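Local coordinates for amidohydrolase 3 domain-containing protein (PDB 3IGH) that is a metal-dependent hydrolase of the amidohydrolase family that probably cleaves carbon-nitrogen bonds other than peptide bonds, at the interface of chains A and B. Residues are numbered along the deposited sequence; one frame, centred on the assembly and turned at random. Chains: chain A/B, Uncharacterized metal-dependent hydrolase.

The interface of chains A and B. Residues chain A 242-243, 246, 248; chain B 242-243, 246, 248.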
loop_
_atom_site.group_PDB
_atom_site.type_symbol
_atom_site.label_atom_id
_atom_site.label_comp_id
_atom_site.label_asym_id
_atom_site.label_seq_id
_atom_site.Cartn_x
_atom_site.Cartn_y
_atom_site.Cartn_z
ATOM N N LYS A 242 -1.195 11.172 -10.808
ATOM C CA LYS A 242 0.009 10.977 -10.009
ATOM C C LYS A 242 0.201 9.521 -9.583
ATOM O O LYS A 242 1.331 9.043 -9.534
ATOM C CB LYS A 242 0.006 11.911 -8.808
ATOM C CG LYS A 242 0.076 13.378 -9.201
ATOM C CD LYS A 242 0.395 14.262 -8.009
ATOM C CE LYS A 242 0.639 15.697 -8.458
ATOM N NZ LYS A 242 1.045 16.581 -7.331
ATOM N N LEU A 243 -0.895 8.814 -9.298
ATOM C CA LEU A 243 -0.818 7.367 -9.033
ATOM C C LEU A 243 -0.254 6.632 -10.233
ATOM O O LEU A 243 0.640 5.800 -10.088
ATOM C CB LEU A 243 -2.197 6.794 -8.701
ATOM C CG LEU A 243 -2.892 7.316 -7.441
ATOM C CD1 LEU A 243 -4.191 6.550 -7.222
ATOM C CD2 LEU A 243 -1.984 7.212 -6.221
ATOM N N ILE A 246 3.611 6.378 -10.941
ATOM C CA ILE A 246 4.412 5.323 -10.316
ATOM C C ILE A 246 3.820 3.928 -10.500
ATOM O O ILE A 246 4.415 2.935 -10.081
ATOM C CB ILE A 246 4.717 5.587 -8.816
ATOM C CG1 ILE A 246 3.436 5.629 -7.974
ATOM C CG2 ILE A 246 5.525 6.862 -8.664
ATOM C CD1 ILE A 246 3.689 5.537 -6.460
ATOM N N LEU A 248 0.932 2.964 -9.216
ATOM C CA LEU A 248 0.170 2.571 -8.032
ATOM C C LEU A 248 -1.318 2.460 -8.369
ATOM O O LEU A 248 -1.959 3.459 -8.709
ATOM C CB LEU A 248 0.400 3.557 -6.877
ATOM C CG LEU A 248 -0.408 3.369 -5.574
ATOM C CD1 LEU A 248 -0.212 1.969 -5.017
ATOM C CD2 LEU A 248 -0.008 4.404 -4.518
ATOM N N LYS B 242 9.776 10.138 -6.685
ATOM C CA LYS B 242 8.412 9.935 -7.157
ATOM C C LYS B 242 7.462 9.508 -6.037
ATOM O O LYS B 242 6.304 9.916 -6.030
ATOM C CB LYS B 242 8.392 8.943 -8.310
ATOM C CG LYS B 242 9.119 9.455 -9.543
ATOM C CD LYS B 242 8.815 8.609 -10.765
ATOM C CE LYS B 242 9.405 9.245 -12.017
ATOM N NZ LYS B 242 9.053 8.495 -13.253
ATOM N N LEU B 243 7.951 8.709 -5.086
ATOM C CA LEU B 243 7.158 8.377 -3.891
ATOM C C LEU B 243 6.803 9.632 -3.117
ATOM O O LEU B 243 5.650 9.820 -2.734
ATOM C CB LEU B 243 7.922 7.424 -2.970
ATOM C CG LEU B 243 8.270 6.039 -3.522
ATOM C CD1 LEU B 243 8.925 5.204 -2.427
ATOM C CD2 LEU B 243 7.038 5.337 -4.080
ATOM N N ILE B 246 3.765 11.937 -4.094
ATOM C CA ILE B 246 2.417 11.635 -3.605
ATOM C C ILE B 246 2.359 11.415 -2.095
ATOM O O ILE B 246 1.282 11.213 -1.533
ATOM C CB ILE B 246 1.742 10.451 -4.350
ATOM C CG1 ILE B 246 2.512 9.141 -4.149
ATOM C CG2 ILE B 246 1.581 10.784 -5.821
ATOM C CD1 ILE B 246 1.718 7.889 -4.561
ATOM N N LEU B 248 3.851 8.915 -0.535
ATOM C CA LEU B 248 3.880 7.486 -0.224
ATOM C C LEU B 248 5.178 7.125 0.500
ATOM O O LEU B 248 6.266 7.237 -0.072
ATOM C CB LEU B 248 3.707 6.643 -1.496
ATOM C CG LEU B 248 3.821 5.107 -1.383
ATOM C CD1 LEU B 248 2.845 4.570 -0.350
ATOM C CD2 LEU B 248 3.565 4.430 -2.734
#
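A:Ile246 and B:Ile246 meet tip to tip on the two-fold axis of this helix-end patch, where the last turn of helix 237-246 and the loop after it face their own copies in the other subunit. CD1 of A:Ile246 and CD1 of B:Ile246 touch at 3.6 Å. With CG1 set between the backbone N and the carbonyl carbon (chi1 63°) and the chain extended beyond it (chi2 166°), CD1 reaches in to the axis, while CG2 branches off toward the flank of the partner helix. There the CG2 methyl of A:Ile246 rests on CB of B:Lys242, 3.6 Å away, the two side chains running past each other in opposite directions.

The tight part is a small cluster of methyls. CD1 of A:Ile246 also lies 3.9 Å from CD2 of B:Leu248, the side chains meeting at a slant. The side chain of B:Leu243 crosses that of A:Ile246 at about a right angle, its CD2 4.1 Å from CD1 of A:Ile246. Symmetry repeats all of this with the chains exchanged. An alanine in place of A:Ile246 would probably leave a gap on the axis, with B:Ile246 CD1 lacking its mate and B:Lys242 CB losing its cover.

The lysine side is looser. B:Lys242 packs here through its root, at CB; beyond CG its chain runs extended away from the cluster, and its poor order suggests that the amino end is mobile, probably in solvent. The patch hides 185 Å² and is one part of a two-fold symmetric interface, which may or may not be the biological dimer. On the axis the leucines close the cluster, CD2 of A:Leu248 facing CD2 of B:Leu248 at 4.0 Å.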